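Local coordinates for putative mandelate racemase (Bordetella bronchiseptica, PDB 3OZM), which probably acts as an acid-sugar-processing enzyme of the enolase superfamily, related to mandelate racemase, and binds magnesium together with D-xylaric acid, at residues R140-S145 with M327-I332; V200-S205 with Y224-P229; R22-A27 with I146-T151. All blocks are in the same frame, centred on the assembly; numbering follows the deposited sequence. Where two conformers were deposited one is given.

How the contacts relate
All three contacts touch the bound D-xylaric acid. Contacts 1 and 2 lie in the same barrel sheet, their centres about 15 Å apart, and touch where Tyr142 and Met327 pack on Trp225. Contact 1 joins strand 139-146 to strand 328-331, closing a long loop of chain in which contact 2, made by the successive parallel strands 197-201 and 225-227, is nested. Contact 3 brings the strand 24-25 region of the N-terminal part against 146-151, which directly follows 140-145; it alternates with contact 1 along the chain and closes before contact 2 opens. Its centre lies about 13 Å from that of contact 2 and 16 Å from that of contact 1. Barrel and N-terminal part thus enclose the ligand jointly.

Contact 1. Residues R140-S145 with M327-I332; sequences RAYASS and MFEWDI. With DXL (D-xylaric acid), chain J.
Glu329 crosses from strand 328-331 toward Tyr142 and Ser144 on strand 139-146, and its side chain passes slantwise over the Tyr142 ring to Ser144. CB lies 3.3 Å from Tyr142 OH, while Glu329 CA sits over the tyrosine ring face, 3.7 Å from the centroid, in a CH-pi contact. With CG anti to the backbone N (chi1 -177°) and the chain extended, CG passes 3.5 Å from Ser144 CB. At the tip, OE2 accepts a 2.6 Å hydrogen bond from Ser144 OG on its anti lone pair, and Ser145 OG in turn donates to Ser144 OG. The same Glu329 OE2 is 2.4 Å from OAD of the D-xylaric acid. The two strands are parallel neighbours in the barrel of the enolase C-terminal domain, and a ladder of five backbone bonds runs from Phe328 N to Arg140 O, at 2.8 Å, up to Ile332 N to Ser144 O. Met327, bent at chi2 and chi3, brings CG to 3.6 Å from Tyr142 CD2, with SD oblique to the ring in a Met-aromatic contact. Tyr142 OH is hydrogen-bonded to Lys171 NZ, which also makes a weak, long ion pair with Glu329 OE2.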
loop_
_atom_site.group_PDB
_atom_site.type_symbol
_atom_site.label_atom_id
_atom_site.label_comp_id
_atom_site.label_asym_id
_atom_site.label_seq_id
_atom_site.Cartn_x
_atom_site.Cartn_y
_atom_site.Cartn_z
ATOM N N ARG A 140 -5.454 -11.620 -16.548
ATOM C CA ARG A 140 -5.533 -13.063 -16.794
ATOM C C ARG A 140 -6.295 -13.792 -15.685
ATOM O O ARG A 140 -5.929 -13.710 -14.502
ATOM C CB ARG A 140 -4.142 -13.672 -16.944
ATOM C CG ARG A 140 -4.174 -15.184 -17.193
ATOM C CD ARG A 140 -2.896 -15.839 -16.750
ATOM N NE ARG A 140 -2.635 -17.040 -17.531
ATOM C CZ ARG A 140 -1.457 -17.630 -17.587
ATOM N NH1 ARG A 140 -0.438 -17.113 -16.903
ATOM N NH2 ARG A 140 -1.296 -18.720 -18.331
ATOM N N ALA A 141 -7.345 -14.518 -16.076
ATOM C CA ALA A 141 -8.211 -15.222 -15.126
ATOM C C ALA A 141 -7.959 -16.726 -15.121
ATOM O O ALA A 141 -7.423 -17.281 -16.078
ATOM C CB ALA A 141 -9.674 -14.952 -15.444
ATOM N N TYR A 142 -8.355 -17.379 -14.036
ATOM C CA TYR A 142 -8.391 -18.833 -14.023
ATOM C C TYR A 142 -9.766 -19.353 -13.628
ATOM O O TYR A 142 -10.483 -18.723 -12.843
ATOM C CB TYR A 142 -7.264 -19.434 -13.160
ATOM C CG TYR A 142 -7.413 -19.360 -11.644
ATOM C CD1 TYR A 142 -8.147 -20.320 -10.945
ATOM C CD2 TYR A 142 -6.771 -18.356 -10.913
ATOM C CE1 TYR A 142 -8.250 -20.275 -9.549
ATOM C CE2 TYR A 142 -6.861 -18.300 -9.529
ATOM C CZ TYR A 142 -7.597 -19.264 -8.849
ATOM O OH TYR A 142 -7.688 -19.212 -7.472
ATOM N N ALA A 143 -10.133 -20.494 -14.207
ATOM C CA ALA A 143 -11.400 -21.154 -13.918
ATOM C C ALA A 143 -11.310 -21.916 -12.602
ATOM O O ALA A 143 -10.501 -22.825 -12.456
ATOM C CB ALA A 143 -11.765 -22.109 -15.061
ATOM N N SER A 144 -12.149 -21.527 -11.644
ATOM C CA SER A 144 -12.141 -22.097 -10.303
ATOM C C SER A 144 -13.480 -22.781 -10.025
ATOM O O SER A 144 -14.514 -22.107 -9.977
ATOM C CB SER A 144 -11.942 -20.956 -9.303
ATOM O OG SER A 144 -11.735 -21.441 -7.990
ATOM N N SER A 145 -13.509 -24.101 -9.843
ATOM C CA SER A 145 -12.380 -25.014 -9.955
ATOM C C SER A 145 -12.977 -26.326 -10.426
ATOM O O SER A 145 -14.200 -26.453 -10.543
ATOM C CB SER A 145 -11.739 -25.289 -8.588
ATOM O OG SER A 145 -11.038 -24.168 -8.084
ATOM N N MET A 327 -3.294 -13.829 -11.852
ATOM C CA MET A 327 -3.791 -15.199 -11.916
ATOM C C MET A 327 -5.081 -15.083 -11.144
ATOM O O MET A 327 -5.169 -15.439 -9.968
ATOM C CB MET A 327 -2.800 -16.188 -11.265
ATOM C CG MET A 327 -3.239 -17.646 -11.320
ATOM S SD MET A 327 -3.559 -18.210 -13.018
ATOM C CE MET A 327 -1.903 -18.181 -13.713
ATOM N N PHE A 328 -6.079 -14.530 -11.816
ATOM C CA PHE A 328 -7.273 -14.032 -11.140
ATOM C C PHE A 328 -8.396 -15.078 -11.032
ATOM O O PHE A 328 -8.906 -15.560 -12.044
ATOM C CB PHE A 328 -7.800 -12.786 -11.844
ATOM C CG PHE A 328 -8.916 -12.131 -11.108
ATOM C CD1 PHE A 328 -8.648 -11.325 -10.007
ATOM C CD2 PHE A 328 -10.232 -12.345 -11.480
ATOM C CE1 PHE A 328 -9.674 -10.732 -9.296
ATOM C CE2 PHE A 328 -11.268 -11.750 -10.780
ATOM C CZ PHE A 328 -10.982 -10.932 -9.686
ATOM N N GLU A 329 -8.778 -15.413 -9.807
ATOM C CA GLU A 329 -9.748 -16.478 -9.569
ATOM C C GLU A 329 -11.143 -16.089 -10.047
ATOM O O GLU A 329 -11.680 -15.064 -9.635
ATOM C CB GLU A 329 -9.818 -16.830 -8.078
ATOM C CG GLU A 329 -10.774 -17.986 -7.784
ATOM C CD GLU A 329 -10.710 -18.484 -6.361
ATOM O OE1 GLU A 329 -10.401 -17.687 -5.448
ATOM O OE2 GLU A 329 -11.001 -19.687 -6.160
ATOM N N TRP A 330 -11.728 -16.929 -10.897
ATOM C CA TRP A 330 -13.103 -16.735 -11.345
ATOM C C TRP A 330 -13.942 -18.008 -11.127
ATOM O O TRP A 330 -13.759 -19.017 -11.822
ATOM C CB TRP A 330 -13.147 -16.316 -12.823
ATOM C CG TRP A 330 -14.494 -15.747 -13.166
ATOM C CD1 TRP A 330 -15.655 -16.446 -13.354
ATOM C CD2 TRP A 330 -14.835 -14.355 -13.299
ATOM N NE1 TRP A 330 -16.694 -15.575 -13.599
ATOM C CE2 TRP A 330 -16.218 -14.290 -13.578
ATOM C CE3 TRP A 330 -14.105 -13.164 -13.227
ATOM C CZ2 TRP A 330 -16.883 -13.081 -13.783
ATOM C CZ3 TRP A 330 -14.771 -11.960 -13.428
ATOM C CH2 TRP A 330 -16.145 -11.931 -13.703
ATOM N N ASP A 331 -14.821 -17.949 -10.136
ATOM C CA ASP A 331 -15.794 -18.999 -9.817
ATOM C C ASP A 331 -16.618 -19.375 -11.046
ATOM O O ASP A 331 -17.397 -18.558 -11.542
ATOM C CB ASP A 331 -16.720 -18.469 -8.721
ATOM C CG ASP A 331 -17.716 -19.504 -8.205
ATOM O OD1 ASP A 331 -17.840 -20.623 -8.768
ATOM O OD2 ASP A 331 -18.391 -19.169 -7.205
ATOM N N ILE A 332 -16.423 -20.595 -11.548
ATOM C CA ILE A 332 -17.236 -21.109 -12.647
ATOM C C ILE A 332 -18.276 -22.147 -12.199
ATOM O O ILE A 332 -18.914 -22.790 -13.031
ATOM C CB ILE A 332 -16.369 -21.672 -13.810
ATOM C CG1 ILE A 332 -15.283 -22.629 -13.303
ATOM C CG2 ILE A 332 -15.682 -20.543 -14.568
ATOM C CD1 ILE A 332 -15.806 -23.926 -12.673
HETATM O OAA DXL J . -14.791 -24.249 -2.805
HETATM O OAB DXL J . -15.138 -22.488 -0.753
HETATM O OAC DXL J . -10.865 -22.844 -1.534
HETATM O OAD DXL J . -11.961 -20.601 -4.137
HETATM O OAE DXL J . -13.009 -25.060 -1.771
HETATM C CAF DXL J . -13.885 -24.183 -1.958
HETATM C CAG DXL J . -13.809 -22.933 -1.077
HETATM C CAH DXL J . -13.091 -21.801 -1.835
HETATM C CAI DXL J . -11.794 -22.312 -2.490
HETATM C CAJ DXL J . -11.164 -21.294 -3.469
HETATM O OAK DXL J . -9.916 -21.237 -3.578
HETATM O OAL DXL J . -12.893 -20.694 -0.949
#

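Contact 2. Residues V200-S205 with Y224-P229; sequences VDANQS and YWFEEP. With MG (magnesium ion), chain I; DXL (D-xylaric acid), chain J.
The magnesium site of the enolase-type barrel is built here, at the C-terminal ends of two neighbouring strands. Asp201 OD2 and Glu227 OE2 each bind the metal at 2.2 Å. Their carboxylates stack with planes 23° apart, and the 3.1 Å between these two oxygens is tolerable because both face the same cation. D-xylaric acid chelates the ion through OAC and OAK, water 1 takes another position and donates to Asp201 OD1, and Glu254 also binds the metal. Asp201 and Glu227 are paired residues on one face of the sheet, Val200 and Phe226 on the other; CG anti to the backbone N (chi1 -174° for Asp201, 169° for Glu227) and the extended Glu227 chain bring both carboxylates to the metal. The strands belong to a beta-alpha-beta unit with helix 208-220 between them, and their parallel pairing is made by Val200 N to Trp225 O, Glu227 N to Val200 O and Ala202 N to Glu227 O. Beyond the strand, Asp201 OD1 accepts from Asn203 N at 2.9 Å, an Asx turn that, with the metal on OD2, helps hold the carboxylate's rotation. The chain then goes through a type I' turn from Ala202 to Ser205, where Gln204 N bonds to Glu228 O at 2.8 Å. Asn203 ND2 reaches the ligand, donating to OAC at 3.0 Å and more weakly to OAE. Glu228 OE2 takes a hydrogen bond from Asn255, and Glu227 OE1 forms a salt bridge with Lys171.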
loop_
_atom_site.group_PDB
_atom_site.type_symbol
_atom_site.label_atom_id
_atom_site.label_comp_id
_atom_site.label_asym_id
_atom_site.label_seq_id
_atom_site.Cartn_x
_atom_site.Cartn_y
_atom_site.Cartn_z
ATOM N N VAL A 200 -3.410 -26.192 -8.149
ATOM C CA VAL A 200 -3.960 -27.222 -7.284
ATOM C C VAL A 200 -4.280 -26.620 -5.918
ATOM O O VAL A 200 -3.537 -25.758 -5.422
ATOM C CB VAL A 200 -2.930 -28.366 -7.138
ATOM C CG1 VAL A 200 -3.295 -29.295 -6.011
ATOM C CG2 VAL A 200 -2.781 -29.117 -8.470
ATOM N N ASP A 201 -5.370 -27.088 -5.308
ATOM C CA ASP A 201 -5.861 -26.537 -4.046
ATOM C C ASP A 201 -6.290 -27.682 -3.150
ATOM O O ASP A 201 -7.247 -28.398 -3.462
ATOM C CB ASP A 201 -7.052 -25.612 -4.318
ATOM C CG ASP A 201 -7.533 -24.869 -3.079
ATOM O OD1 ASP A 201 -7.131 -25.199 -1.932
ATOM O OD2 ASP A 201 -8.348 -23.953 -3.270
ATOM N N ALA A 202 -5.585 -27.857 -2.036
ATOM C CA ALA A 202 -5.893 -28.948 -1.111
ATOM C C ALA A 202 -6.822 -28.557 0.045
ATOM O O ALA A 202 -7.190 -29.404 0.833
ATOM C CB ALA A 202 -4.573 -29.560 -0.561
ATOM N N ASN A 203 -7.198 -27.277 0.151
ATOM C CA ASN A 203 -8.069 -26.844 1.244
ATOM C C ASN A 203 -7.647 -27.352 2.634
ATOM O O ASN A 203 -8.485 -27.801 3.412
ATOM C CB ASN A 203 -9.514 -27.265 0.957
ATOM C CG ASN A 203 -10.124 -26.471 -0.172
ATOM O OD1 ASN A 203 -10.138 -26.916 -1.320
ATOM N ND2 ASN A 203 -10.622 -25.281 0.145
ATOM N N GLN A 204 -6.349 -27.271 2.928
ATOM C CA GLN A 204 -5.780 -27.675 4.221
ATOM C C GLN A 204 -5.908 -29.167 4.569
ATOM O O GLN A 204 -5.819 -29.537 5.742
ATOM C CB GLN A 204 -6.392 -26.864 5.370
ATOM C CG GLN A 204 -6.443 -25.352 5.158
ATOM C CD GLN A 204 -6.985 -24.627 6.383
ATOM O OE1 GLN A 204 -6.450 -24.761 7.477
ATOM N NE2 GLN A 204 -8.069 -23.862 6.202
ATOM N N SER A 205 -6.084 -30.014 3.557
ATOM C CA SER A 205 -6.459 -31.414 3.789
ATOM C C SER A 205 -5.313 -32.428 3.866
ATOM O O SER A 205 -5.558 -33.628 4.035
ATOM C CB SER A 205 -7.448 -31.881 2.721
ATOM O OG SER A 205 -6.789 -32.077 1.480
ATOM N N TYR A 224 1.306 -24.586 -11.422
ATOM C CA TYR A 224 1.638 -23.200 -11.188
ATOM C C TYR A 224 1.750 -22.919 -9.697
ATOM O O TYR A 224 2.699 -22.257 -9.250
ATOM C CB TYR A 224 0.566 -22.329 -11.843
ATOM C CG TYR A 224 0.844 -20.852 -11.781
ATOM C CD1 TYR A 224 1.664 -20.237 -12.727
ATOM C CD2 TYR A 224 0.308 -20.076 -10.772
ATOM C CE1 TYR A 224 1.920 -18.877 -12.670
ATOM C CE2 TYR A 224 0.558 -18.721 -10.703
ATOM C CZ TYR A 224 1.365 -18.127 -11.651
ATOM O OH TYR A 224 1.604 -16.772 -11.566
ATOM N N TRP A 225 0.791 -23.429 -8.928
ATOM C CA TRP A 225 0.854 -23.322 -7.477
ATOM C C TRP A 225 0.153 -24.449 -6.730
ATOM O O TRP A 225 -0.681 -25.170 -7.293
ATOM C CB TRP A 225 0.385 -21.934 -6.980
ATOM C CG TRP A 225 -1.108 -21.620 -6.939
ATOM C CD1 TRP A 225 -2.139 -22.446 -6.560
ATOM C CD2 TRP A 225 -1.703 -20.334 -7.193
ATOM N NE1 TRP A 225 -3.343 -21.758 -6.614
ATOM C CE2 TRP A 225 -3.099 -20.463 -6.991
ATOM C CE3 TRP A 225 -1.188 -19.088 -7.581
ATOM C CZ2 TRP A 225 -3.989 -19.391 -7.175
ATOM C CZ3 TRP A 225 -2.068 -18.029 -7.772
ATOM C CH2 TRP A 225 -3.458 -18.190 -7.563
ATOM N N PHE A 226 0.518 -24.567 -5.457
ATOM C CA PHE A 226 -0.029 -25.547 -4.517
ATOM C C PHE A 226 -0.663 -24.722 -3.414
ATOM O O PHE A 226 0.044 -24.161 -2.570
ATOM C CB PHE A 226 1.151 -26.352 -3.946
ATOM C CG PHE A 226 0.773 -27.634 -3.229
ATOM C CD1 PHE A 226 -0.544 -28.080 -3.141
ATOM C CD2 PHE A 226 1.776 -28.408 -2.659
ATOM C CE1 PHE A 226 -0.837 -29.291 -2.484
ATOM C CE2 PHE A 226 1.494 -29.598 -1.999
ATOM C CZ PHE A 226 0.190 -30.047 -1.926
ATOM N N GLU A 227 -1.989 -24.626 -3.441
ATOM C CA GLU A 227 -2.752 -23.758 -2.547
ATOM C C GLU A 227 -3.267 -24.498 -1.316
ATOM O O GLU A 227 -3.740 -25.629 -1.419
ATOM C CB GLU A 227 -3.931 -23.161 -3.324
ATOM C CG GLU A 227 -4.967 -22.434 -2.480
ATOM C CD GLU A 227 -5.970 -21.677 -3.332
ATOM O OE1 GLU A 227 -5.779 -21.557 -4.561
ATOM O OE2 GLU A 227 -6.961 -21.183 -2.760
ATOM N N GLU A 228 -3.201 -23.829 -0.160
ATOM C CA GLU A 228 -3.515 -24.431 1.133
ATOM C C GLU A 228 -3.137 -25.921 1.211
ATOM O O GLU A 228 -3.990 -26.777 1.456
ATOM C CB GLU A 228 -4.997 -24.238 1.498
ATOM C CG GLU A 228 -5.421 -22.784 1.833
ATOM C CD GLU A 228 -6.802 -22.738 2.513
ATOM O OE1 GLU A 228 -7.706 -23.485 2.081
ATOM O OE2 GLU A 228 -6.981 -21.973 3.492
ATOM N N PRO A 229 -1.845 -26.227 1.024
ATOM C CA PRO A 229 -1.410 -27.624 1.078
ATOM C C PRO A 229 -1.619 -28.230 2.468
ATOM O O PRO A 229 -1.916 -29.418 2.592
ATOM C CB PRO A 229 0.085 -27.526 0.755
ATOM C CG PRO A 229 0.479 -26.128 1.176
ATOM C CD PRO A 229 -0.730 -25.307 0.736
HETATM MG MG MG I . -8.753 -22.202 -1.944
HETATM O OAA DXL J . -14.791 -24.249 -2.805
HETATM O OAB DXL J . -15.138 -22.488 -0.753
HETATM O OAC DXL J . -10.865 -22.844 -1.534
HETATM O OAD DXL J . -11.961 -20.601 -4.137
HETATM O OAE DXL J . -13.009 -25.060 -1.771
HETATM C CAF DXL J . -13.885 -24.183 -1.958
HETATM C CAG DXL J . -13.809 -22.933 -1.077
HETATM C CAH DXL J . -13.091 -21.801 -1.835
HETATM C CAI DXL J . -11.794 -22.312 -2.490
HETATM C CAJ DXL J . -11.164 -21.294 -3.469
HETATM O OAK DXL J . -9.916 -21.237 -3.578
HETATM O OAL DXL J . -12.893 -20.694 -0.949
HETATM O O HOH W 1 -7.962 -23.281 -0.327
HETATM O O HOH W 2 -9.968 -24.422 3.231
#

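Contact 3. Residues R22-A27 with I146-T151; sequences RVESGA and IYWDLT. With DXL (D-xylaric acid), chain J.
Glu24 O and Trp148 N make the direct backbone bond of this contact, 3.2 Å long with an N-H...O angle of 156°, while water 3 accepts from Glu24 N and donates to Trp148 O. The pairing joins the N-terminal part, at strand 24-25 of a two-stranded antiparallel sheet, to the loop that leaves barrel strand 139-146, so that the N-terminal region helps to close the barrel-end ligand pocket, as in other enolase-superfamily enzymes. Tyr147 points toward 22-27, its ring reaching on to the ligand. Val23 lies across that ring, CG2 over the centre of one face in a CH-pi contact 3.4 Å from the centroid, while CB also meets Tyr147 CG. The carbonyl oxygen of Glu24 comes at the ring edge, 3.3 Å from Tyr147 CD2. Trp148 is packed differently: its indole lies against the backbone of Ser25 and Gly26, with Ser25 CA over the five-membered ring, 3.9 Å from its centroid, and Gly26 N 3.2 Å from CZ2 over the same face. This face of the indole packs on the peptide that links the two residues. Outside the pair, Trp148 also meets the ring of His385, whose NE2 is hydrogen-bonded to Glu24 OE2, and Asp149 OD1 forms a salt bridge with Arg176. Ser25 OG accepts from Ala27 N, an ST turn, and itself donates to D-xylaric acid OAE. On the neighbouring oxygen of that carboxylate, Tyr147 OH donates to OAA at 2.6 Å, the acceptor lying at the edge of the tyrosine ring.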
loop_
_atom_site.group_PDB
_atom_site.type_symbol
_atom_site.label_atom_id
_atom_site.label_comp_id
_atom_site.label_asym_id
_atom_site.label_seq_id
_atom_site.Cartn_x
_atom_site.Cartn_y
_atom_site.Cartn_z
ATOM N N ARG A 22 -23.948 -29.521 -7.159
ATOM C CA ARG A 22 -23.259 -29.375 -5.873
ATOM C C ARG A 22 -21.864 -30.000 -5.930
ATOM O O ARG A 22 -21.697 -31.129 -6.375
ATOM C CB ARG A 22 -24.086 -29.970 -4.737
ATOM C CG ARG A 22 -25.411 -29.238 -4.515
ATOM C CD ARG A 22 -26.238 -29.862 -3.388
ATOM N NE ARG A 22 -27.352 -28.972 -3.062
ATOM C CZ ARG A 22 -28.263 -29.205 -2.126
ATOM N NH1 ARG A 22 -29.232 -28.321 -1.916
ATOM N NH2 ARG A 22 -28.215 -30.320 -1.410
ATOM N N VAL A 23 -20.850 -29.247 -5.519
ATOM C CA VAL A 23 -19.488 -29.766 -5.549
ATOM C C VAL A 23 -18.934 -29.820 -4.138
ATOM O O VAL A 23 -19.390 -29.080 -3.265
ATOM C CB VAL A 23 -18.556 -28.888 -6.436
ATOM C CG1 VAL A 23 -18.989 -28.929 -7.891
ATOM C CG2 VAL A 23 -18.512 -27.455 -5.922
ATOM N N GLU A 24 -17.951 -30.694 -3.923
ATOM C CA GLU A 24 -17.294 -30.822 -2.632
ATOM C C GLU A 24 -15.775 -30.648 -2.738
ATOM O O GLU A 24 -15.151 -31.111 -3.687
ATOM C CB GLU A 24 -17.607 -32.182 -1.998
ATOM C CG GLU A 24 -17.128 -32.302 -0.557
ATOM C CD GLU A 24 -17.648 -33.550 0.143
ATOM O OE1 GLU A 24 -18.137 -34.464 -0.552
ATOM O OE2 GLU A 24 -17.561 -33.606 1.388
ATOM N N SER A 25 -15.197 -29.979 -1.747
ATOM C CA SER A 25 -13.750 -29.932 -1.581
ATOM C C SER A 25 -13.461 -30.099 -0.097
ATOM O O SER A 25 -14.359 -30.420 0.682
ATOM C CB SER A 25 -13.205 -28.589 -2.050
ATOM O OG SER A 25 -13.717 -27.562 -1.221
ATOM N N GLY A 26 -12.207 -29.881 0.296
ATOM C CA GLY A 26 -11.843 -29.915 1.700
ATOM C C GLY A 26 -12.680 -28.975 2.551
ATOM O O GLY A 26 -12.826 -29.185 3.755
ATOM N N ALA A 27 -13.234 -27.938 1.923
ATOM C CA ALA A 27 -14.054 -26.944 2.613
ATOM C C ALA A 27 -15.473 -27.438 2.920
ATOM O O ALA A 27 -16.190 -26.821 3.712
ATOM C CB ALA A 27 -14.107 -25.636 1.803
ATOM N N ILE A 146 -12.113 -27.300 -10.670
ATOM C CA ILE A 146 -12.529 -28.679 -10.887
ATOM C C ILE A 146 -12.472 -29.389 -9.537
ATOM O O ILE A 146 -11.431 -29.399 -8.893
ATOM C CB ILE A 146 -11.611 -29.343 -11.921
ATOM C CG1 ILE A 146 -11.707 -28.587 -13.250
ATOM C CG2 ILE A 146 -11.949 -30.828 -12.084
ATOM C CD1 ILE A 146 -10.619 -28.945 -14.245
ATOM N N TYR A 147 -13.600 -29.954 -9.099
ATOM C CA TYR A 147 -13.751 -30.398 -7.710
ATOM C C TYR A 147 -13.509 -31.896 -7.508
ATOM O O TYR A 147 -13.130 -32.596 -8.443
ATOM C CB TYR A 147 -15.123 -29.976 -7.157
ATOM C CG TYR A 147 -15.124 -28.543 -6.676
ATOM C CD1 TYR A 147 -15.126 -27.487 -7.581
ATOM C CD2 TYR A 147 -15.089 -28.245 -5.320
ATOM C CE1 TYR A 147 -15.101 -26.166 -7.142
ATOM C CE2 TYR A 147 -15.079 -26.942 -4.875
ATOM C CZ TYR A 147 -15.082 -25.904 -5.789
ATOM O OH TYR A 147 -15.055 -24.602 -5.336
ATOM N N TRP A 148 -13.730 -32.365 -6.282
ATOM C CA TRP A 148 -13.515 -33.769 -5.917
ATOM C C TRP A 148 -14.478 -34.732 -6.625
ATOM O O TRP A 148 -15.486 -34.307 -7.192
ATOM C CB TRP A 148 -13.688 -33.951 -4.405
ATOM C CG TRP A 148 -12.586 -33.396 -3.562
ATOM C CD1 TRP A 148 -11.465 -32.743 -3.989
ATOM C CD2 TRP A 148 -12.494 -33.466 -2.131
ATOM N NE1 TRP A 148 -10.681 -32.393 -2.907
ATOM C CE2 TRP A 148 -11.289 -32.831 -1.756
ATOM C CE3 TRP A 148 -13.315 -34.003 -1.131
ATOM C CZ2 TRP A 148 -10.886 -32.716 -0.422
ATOM C CZ3 TRP A 148 -12.916 -33.887 0.200
ATOM C CH2 TRP A 148 -11.712 -33.244 0.541
ATOM N N ASP A 149 -14.156 -36.027 -6.581
ATOM C CA ASP A 149 -15.094 -37.090 -6.980
ATOM C C ASP A 149 -15.023 -37.507 -8.451
ATOM O O ASP A 149 -15.801 -38.360 -8.891
ATOM C CB ASP A 149 -16.545 -36.696 -6.658
ATOM C CG ASP A 149 -16.831 -36.659 -5.172
ATOM O OD1 ASP A 149 -16.688 -37.713 -4.519
ATOM O OD2 ASP A 149 -17.228 -35.583 -4.665
ATOM N N LEU A 150 -14.113 -36.911 -9.211
ATOM C CA LEU A 150 -14.010 -37.197 -10.642
ATOM C C LEU A 150 -12.956 -38.243 -10.979
ATOM O O LEU A 150 -11.977 -38.401 -10.255
ATOM C CB LEU A 150 -13.680 -35.919 -11.416
ATOM C CG LEU A 150 -14.649 -34.760 -11.200
ATOM C CD1 LEU A 150 -14.214 -33.555 -12.013
ATOM C CD2 LEU A 150 -16.060 -35.191 -11.577
ATOM N N THR A 151 -13.156 -38.933 -12.101
ATOM C CA THR A 151 -12.138 -39.801 -12.666
ATOM C C THR A 151 -11.177 -38.945 -13.495
ATOM O O THR A 151 -11.501 -37.812 -13.849
ATOM C CB THR A 151 -12.753 -40.865 -13.600
ATOM O OG1 THR A 151 -13.379 -40.216 -14.712
ATOM C CG2 THR A 151 -13.780 -41.727 -12.854
HETATM O OAA DXL J . -14.791 -24.249 -2.805
HETATM O OAB DXL J . -15.138 -22.488 -0.753
HETATM O OAC DXL J . -10.865 -22.844 -1.534
HETATM O OAD DXL J . -11.961 -20.601 -4.137
HETATM O OAE DXL J . -13.009 -25.060 -1.771
HETATM C CAF DXL J . -13.885 -24.183 -1.958
HETATM C CAG DXL J . -13.809 -22.933 -1.077
HETATM C CAH DXL J . -13.091 -21.801 -1.835
HETATM C CAI DXL J . -11.794 -22.312 -2.490
HETATM C CAJ DXL J . -11.164 -21.294 -3.469
HETATM O OAK DXL J . -9.916 -21.237 -3.578
HETATM O OAL DXL J . -12.893 -20.694 -0.949
HETATM O O HOH W 3 -17.505 -32.533 -6.034
#